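Local structure of oxidoreductase, NAD-binding/iron-sulfur cluster-binding protein (Nitratireductor pacificus pht-3B, 6ZXU) at residues L43-L48 / A225-R229; P376-A380 / L523-V527. The protein is a catabolic reductive dehalogenase that carries cobalamin and two [4Fe-4S] clusters and probably uses them to remove halogen from organohalide substrates. Residues are numbered along the deposited sequence.

Overall arrangement
Interaction 1 closes at residue 229, before interaction 2 opens at residue 376, so the two follow one another along the chain. Their centres lie 39 Å apart and their nearest atoms about 24 Å, without touching. Interaction 1 packs beside the four-stranded antiparallel sheet that includes strands 121-126 and 232-239; interaction 2 joins the start of helix 376-390 to the loop leaving strand 514-521 of a second such sheet. Both sheets have strand order 1-2-4-3, consistent with an internally duplicated fold. Both contacts lie away from the cobalamin and cluster sites and are structural packing, one beside each sheet.

Interaction 1: residues L43-L48 / A225-R229; sequences LALERL and APFLR
A turn-rich segment, 43-48, and an irregular one, 225-229, meet almost wholly through side chains, burying 269 Å², of which F227 contributes 95 Å². Their backbones stay separated: the CA atoms of L43 and F227 are 7.9 Å apart, those of L45 and P226 8.5 Å. An inverse gamma turn centred on A44 (phi/psi -85/59) leads into a 3-10 turn ending at R47, held by R47 N to A44 O (3.1 Å) and L48 N to L45 O (3.2 Å). Opposite, F227 has positive phi (77/-27) and opens a second inverse gamma turn, centred on L228.

With chi1 -59° (m) and chi2 -62°, F227 inserts its ring among three leucines, all in the mt rotamer. L43 places CD2 over one ring face, while its CD1 lies 3.9 Å from F227 CB and 4.0 Å from L228 CD2. L45 CD2 meets the ring edge, 3.9 Å from F227 CE2. L48 CD1 and A44 C approach F227 CE2 obliquely, at 4.1 Å and 4.3 Å, and L48 CD1 touches P226 CG at 3.6 Å. V262 of helix 260-264 also packs on F227, and M121 of strand 121-126 on L43, L45 and L228; E257 accepts a hydrogen bond from F227 N. This is hydrophobic loop-to-loop packing around a single aromatic side chain, joining the loop between strands 222-224 and 232-239 to the N-terminal loop beside the first antiparallel sheet.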
ATOM      1  N   LEU A  43      -2.413  -1.977  19.359  1.00 16.84           N
ATOM      2  CA  LEU A  43      -2.102  -1.621  20.696  1.00 17.12           C
ATOM      3  C   LEU A  43      -3.101  -2.272  21.671  1.00 19.03           C
ATOM      4  O   LEU A  43      -4.269  -2.511  21.329  1.00 17.13           O
ATOM      5  CB  LEU A  43      -2.117  -0.063  20.864  1.00 16.11           C
ATOM      6  CG  LEU A  43      -1.131   0.694  19.983  1.00 17.40           C
ATOM      7  CD1 LEU A  43      -1.464   2.170  20.070  1.00 20.27           C
ATOM      8  CD2 LEU A  43       0.326   0.464  20.442  1.00 15.98           C
ATOM      9  N   ALA A  44      -2.634  -2.503  22.886  1.00 17.20           N
ATOM     10  CA  ALA A  44      -3.449  -3.190  23.931  1.00 18.59           C
ATOM     11  C   ALA A  44      -4.352  -2.169  24.663  1.00 17.75           C
ATOM     12  O   ALA A  44      -4.341  -2.075  25.891  1.00 19.07           O
ATOM     13  CB  ALA A  44      -2.562  -3.948  24.940  1.00 21.02           C
ATOM     14  N   LEU A  45      -5.199  -1.496  23.900  1.00 17.23           N
ATOM     15  CA  LEU A  45      -6.101  -0.481  24.426  1.00 18.64           C
ATOM     16  C   LEU A  45      -7.134  -1.085  25.405  1.00 19.20           C
ATOM     17  O   LEU A  45      -7.555  -0.450  26.352  1.00 22.19           O
ATOM     18  CB  LEU A  45      -6.818   0.242  23.299  1.00 19.40           C
ATOM     19  CG  LEU A  45      -5.935   0.941  22.248  1.00 17.24           C
ATOM     20  CD1 LEU A  45      -6.785   1.669  21.207  1.00 21.94           C
ATOM     21  CD2 LEU A  45      -4.930   1.834  22.882  1.00 18.30           C
ATOM     22  N   GLU A  46      -7.515  -2.304  25.180  1.00 20.66           N
ATOM     23  CA  GLU A  46      -8.449  -2.971  26.037  1.00 20.73           C
ATOM     24  C   GLU A  46      -7.905  -3.300  27.415  1.00 21.91           C
ATOM     25  O   GLU A  46      -8.647  -3.786  28.270  1.00 24.61           O
ATOM     26  CB  GLU A  46      -9.008  -4.237  25.340  1.00 21.60           C
ATOM     27  CG  GLU A  46      -8.060  -5.457  25.335  1.00 23.65           C
ATOM     28  CD  GLU A  46      -6.941  -5.447  24.227  1.00 24.11           C
ATOM     29  OE1 GLU A  46      -6.803  -4.442  23.460  1.00 22.35           O
ATOM     30  OE2 GLU A  46      -6.178  -6.446  24.171  1.00 26.26           O
ATOM     31  N   ARG A  47      -6.627  -3.075  27.681  1.00 20.58           N
ATOM     32  CA  ARG A  47      -6.059  -3.306  29.005  1.00 20.31           C
ATOM     33  C   ARG A  47      -5.821  -2.019  29.759  1.00 20.03           C
ATOM     34  O   ARG A  47      -5.196  -2.043  30.816  1.00 24.18           O
ATOM     35  CB  ARG A  47      -4.736  -4.105  28.844  1.00 20.56           C
ATOM     36  CG  ARG A  47      -4.988  -5.514  28.368  1.00 23.90           C
ATOM     37  CD  ARG A  47      -3.691  -6.300  28.386  1.00 26.62           C
ATOM     38  NE  ARG A  47      -3.899  -7.689  27.980  1.00 25.96           N
ATOM     39  CZ  ARG A  47      -4.021  -8.710  28.820  1.00 27.10           C
ATOM     40  NH1 ARG A  47      -3.991  -8.527  30.128  1.00 29.15           N
ATOM     41  NH2 ARG A  47      -4.190  -9.944  28.337  1.00 28.63           N
ATOM     42  N   LEU A  48      -6.297  -0.895  29.247  1.00 20.19           N
ATOM     43  CA  LEU A  48      -6.122   0.374  29.941  1.00 20.43           C
ATOM     44  C   LEU A  48      -7.315   0.596  30.885  1.00 22.36           C
ATOM     45  O   LEU A  48      -8.440   0.177  30.594  1.00 19.60           O
ATOM     46  CB  LEU A  48      -6.060   1.511  28.972  1.00 21.38           C
ATOM     47  CG  LEU A  48      -4.872   1.374  27.993  1.00 21.22           C
ATOM     48  CD1 LEU A  48      -4.865   2.528  27.051  1.00 21.85           C
ATOM     49  CD2 LEU A  48      -3.543   1.276  28.702  1.00 25.27           C
ATOM     50  N   ALA A 225      -1.816  10.889  24.848  1.00 26.52           N
ATOM     51  CA  ALA A 225      -2.429   9.571  24.555  1.00 25.54           C
ATOM     52  C   ALA A 225      -1.523   8.499  25.025  1.00 27.28           C
ATOM     53  O   ALA A 225      -0.310   8.596  24.806  1.00 28.85           O
ATOM     54  CB  ALA A 225      -2.677   9.414  23.054  1.00 26.70           C
ATOM     55  N   PRO A 226      -2.059   7.488  25.723  1.00 26.62           N
ATOM     56  CA  PRO A 226      -1.220   6.323  26.039  1.00 27.48           C
ATOM     57  C   PRO A 226      -0.595   5.758  24.736  1.00 25.56           C
ATOM     58  O   PRO A 226      -1.245   5.754  23.689  1.00 21.68           O
ATOM     59  CB  PRO A 226      -2.227   5.302  26.627  1.00 26.33           C
ATOM     60  CG  PRO A 226      -3.531   5.694  26.053  1.00 26.67           C
ATOM     61  CD  PRO A 226      -3.475   7.204  25.981  1.00 25.41           C
ATOM     62  N   PHE A 227       0.650   5.335  24.841  1.00 23.63           N
ATOM     63  CA  PHE A 227       1.408   4.708  23.793  1.00 21.97           C
ATOM     64  C   PHE A 227       1.960   5.618  22.714  1.00 23.65           C
ATOM     65  O   PHE A 227       2.932   5.304  22.105  1.00 25.97           O
ATOM     66  CB  PHE A 227       0.557   3.594  23.104  1.00 24.75           C
ATOM     67  CG  PHE A 227       0.075   2.483  24.011  1.00 24.64           C
ATOM     68  CD1 PHE A 227       0.981   1.665  24.679  1.00 24.08           C
ATOM     69  CD2 PHE A 227      -1.266   2.213  24.149  1.00 22.16           C
ATOM     70  CE1 PHE A 227       0.559   0.638  25.465  1.00 21.37           C
ATOM     71  CE2 PHE A 227      -1.699   1.144  24.899  1.00 21.95           C
ATOM     72  CZ  PHE A 227      -0.789   0.370  25.586  1.00 20.48           C
ATOM     73  N   LEU A 228       1.347   6.764  22.445  1.00 25.15           N
ATOM     74  CA  LEU A 228       1.746   7.637  21.320  1.00 21.71           C
ATOM     75  C   LEU A 228       2.654   8.733  21.805  1.00 23.50           C
ATOM     76  O   LEU A 228       2.364   9.889  21.763  1.00 25.13           O
ATOM     77  CB  LEU A 228       0.534   8.171  20.624  1.00 20.66           C
ATOM     78  CG  LEU A 228      -0.504   7.186  20.176  1.00 21.25           C
ATOM     79  CD1 LEU A 228      -1.515   7.894  19.260  1.00 24.06           C
ATOM     80  CD2 LEU A 228      -0.007   5.896  19.525  1.00 21.69           C
ATOM     81  N   ARG A 229       3.819   8.315  22.253  1.00 23.48           N
ATOM     82  CA  ARG A 229       4.760   9.132  22.927  1.00 24.28           C
ATOM     83  C   ARG A 229       5.444  10.168  22.026  1.00 22.51           C
ATOM     84  O   ARG A 229       5.994  11.149  22.513  1.00 23.65           O
ATOM     85  CB  ARG A 229       5.815   8.208  23.587  1.00 24.94           C
ATOM     86  CG  ARG A 229       5.267   7.285  24.694  1.00 28.60           C
TER

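Interaction 2: residues P376-A380 / L523-V527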
ATOM      1  N   PRO A 376      25.671  13.459  -3.266  1.00 30.24           N
ATOM      2  CA  PRO A 376      24.608  12.550  -3.678  1.00 26.62           C
ATOM      3  C   PRO A 376      24.367  11.376  -2.683  1.00 24.54           C
ATOM      4  O   PRO A 376      23.239  10.961  -2.542  1.00 26.33           O
ATOM      5  CB  PRO A 376      25.041  12.057  -5.061  1.00 25.99           C
ATOM      6  CG  PRO A 376      26.205  12.886  -5.415  1.00 29.56           C
ATOM      7  CD  PRO A 376      26.826  13.363  -4.159  1.00 29.24           C
ATOM      8  N   GLY A 377      25.367  10.992  -1.927  1.00 21.01           N
ATOM      9  CA  GLY A 377      25.203  10.043  -0.866  1.00 24.00           C
ATOM     10  C   GLY A 377      24.281  10.545   0.242  1.00 26.64           C
ATOM     11  O   GLY A 377      23.430   9.811   0.734  1.00 23.97           O
ATOM     12  N   ARG A 378      24.423  11.795   0.623  1.00 24.36           N
ATOM     13  CA  ARG A 378      23.548  12.405   1.614  1.00 25.53           C
ATOM     14  C   ARG A 378      22.151  12.704   1.040  1.00 22.20           C
ATOM     15  O   ARG A 378      21.193  12.584   1.750  1.00 24.13           O
ATOM     16  CB  ARG A 378      24.164  13.717   2.137  1.00 28.83           C
ATOM     17  CG  ARG A 378      25.436  13.529   2.903  1.00 31.14           C
ATOM     18  CD  ARG A 378      25.221  13.356   4.382  1.00 33.53           C
ATOM     19  NE  ARG A 378      24.632  14.576   4.982  1.00 33.56           N
ATOM     20  CZ  ARG A 378      24.337  14.711   6.285  1.00 31.50           C
ATOM     21  NH1 ARG A 378      24.573  13.732   7.144  1.00 35.40           N
ATOM     22  NH2 ARG A 378      23.717  15.818   6.718  1.00 34.43           N
ATOM     23  N   ASN A 379      22.045  13.082  -0.238  1.00 22.98           N
ATOM     24  CA  ASN A 379      20.776  13.313  -0.896  1.00 20.74           C
ATOM     25  C   ASN A 379      19.954  11.982  -0.884  1.00 21.14           C
ATOM     26  O   ASN A 379      18.774  12.041  -0.625  1.00 19.91           O
ATOM     27  CB  ASN A 379      20.917  13.806  -2.311  1.00 20.60           C
ATOM     28  CG  ASN A 379      21.540  15.199  -2.402  1.00 27.08           C
ATOM     29  OD1 ASN A 379      21.755  15.882  -1.365  1.00 23.56           O
ATOM     30  ND2 ASN A 379      21.790  15.626  -3.631  1.00 22.09           N
ATOM     31  N   ALA A 380      20.619  10.858  -1.100  1.00 18.42           N
ATOM     32  CA  ALA A 380      19.957   9.578  -1.011  1.00 21.61           C
ATOM     33  C   ALA A 380      19.425   9.284   0.363  1.00 19.15           C
ATOM     34  O   ALA A 380      18.260   8.947   0.501  1.00 16.90           O
ATOM     35  CB  ALA A 380      20.835   8.490  -1.503  1.00 22.41           C
ATOM     36  N   LEU A 523      17.093  15.202  -9.059  1.00 19.42           N
ATOM     37  CA  LEU A 523      17.939  15.345  -7.889  1.00 18.72           C
ATOM     38  C   LEU A 523      19.039  14.332  -7.848  1.00 20.25           C
ATOM     39  O   LEU A 523      18.792  13.141  -7.880  1.00 21.29           O
ATOM     40  CB  LEU A 523      17.123  15.229  -6.628  1.00 21.03           C
ATOM     41  CG  LEU A 523      17.869  15.375  -5.340  1.00 24.06           C
ATOM     42  CD1 LEU A 523      18.278  16.837  -5.164  1.00 29.06           C
ATOM     43  CD2 LEU A 523      17.027  14.909  -4.154  1.00 28.34           C
ATOM     44  N   PRO A 524      20.307  14.759  -7.808  1.00 24.79           N
ATOM     45  CA  PRO A 524      21.424  13.772  -7.785  1.00 25.06           C
ATOM     46  C   PRO A 524      21.483  12.956  -6.515  1.00 23.56           C
ATOM     47  O   PRO A 524      21.534  13.534  -5.425  1.00 22.70           O
ATOM     48  CB  PRO A 524      22.720  14.653  -7.940  1.00 24.79           C
ATOM     49  CG  PRO A 524      22.206  15.879  -8.598  1.00 24.19           C
ATOM     50  CD  PRO A 524      20.801  16.125  -8.056  1.00 25.19           C
ATOM     51  N   MET A 525      21.464  11.618  -6.685  1.00 23.84           N
ATOM     52  CA  MET A 525      21.424  10.697  -5.554  1.00 23.91           C
ATOM     53  C   MET A 525      22.293   9.507  -5.855  1.00 21.07           C
ATOM     54  O   MET A 525      22.269   9.077  -7.004  1.00 22.76           O
ATOM     55  CB  MET A 525      19.980  10.219  -5.328  1.00 21.00           C
ATOM     56  CG  MET A 525      19.007  11.286  -4.955  1.00 22.38           C
ATOM     57  SD  MET A 525      17.253  10.809  -4.927  1.00 24.09           S
ATOM     58  CE  MET A 525      16.992  10.462  -6.660  1.00 19.95           C
ATOM     59  N   SER A 526      22.962   8.970  -4.857  1.00 18.89           N
ATOM     60  CA  SER A 526      23.574   7.656  -4.990  1.00 21.73           C
ATOM     61  C   SER A 526      22.495   6.552  -5.156  1.00 20.97           C
ATOM     62  O   SER A 526      21.432   6.601  -4.522  1.00 25.35           O
ATOM     63  CB  SER A 526      24.410   7.312  -3.794  1.00 23.26           C
ATOM     64  OG  SER A 526      25.357   8.326  -3.607  1.00 28.64           O
ATOM     65  N   VAL A 527      22.751   5.610  -6.047  1.00 19.42           N
ATOM     66  CA  VAL A 527      21.783   4.570  -6.388  1.00 18.90           C
ATOM     67  C   VAL A 527      22.061   3.350  -5.577  1.00 18.64           C
ATOM     68  O   VAL A 527      23.172   3.172  -5.047  1.00 20.33           O
ATOM     69  CB  VAL A 527      21.740   4.241  -7.929  1.00 18.55           C
ATOM     70  CG1 VAL A 527      21.406   5.459  -8.699  1.00 18.88           C
ATOM     71  CG2 VAL A 527      22.991   3.631  -8.380  1.00 22.72           C
TER
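Polar contact is concentrated at the first turn of helix 376-390, which meets the extended segment 523-527 crosswise. P376 O has two N-H donors: A380 N, 3.0 Å away and four residues on in the helix, and S526 N across the interface at 3.1 Å with an N-H...O angle of 164°. M525 CA adds a CA-H...O contact to P376 O at 3.5 Å, with an angle of 145° at the hydrogen. The CA atoms of P376 and M525 come within 4.1 Å.

N379 ND2 gives a second cross-link, to P524 O at 2.8 Å and 159°, and also donates to L373 O before the helix. By contrast, G377 N and S526 OG are 3.2 Å apart with too poor an angle to bond; G377 N and R378 N each have a weak hydrogen bond to D375 OD1. A380 CB packs on M525 CB at 4.3 Å, and N379 CB comes within 4.1 Å of M525 CG. M525 continues onto I397 and V424 of the second sheet. Two main-chain carbonyls, one on each segment, thus fix the helix start against the loop leaving strand 514-521, without charged groups across the interface.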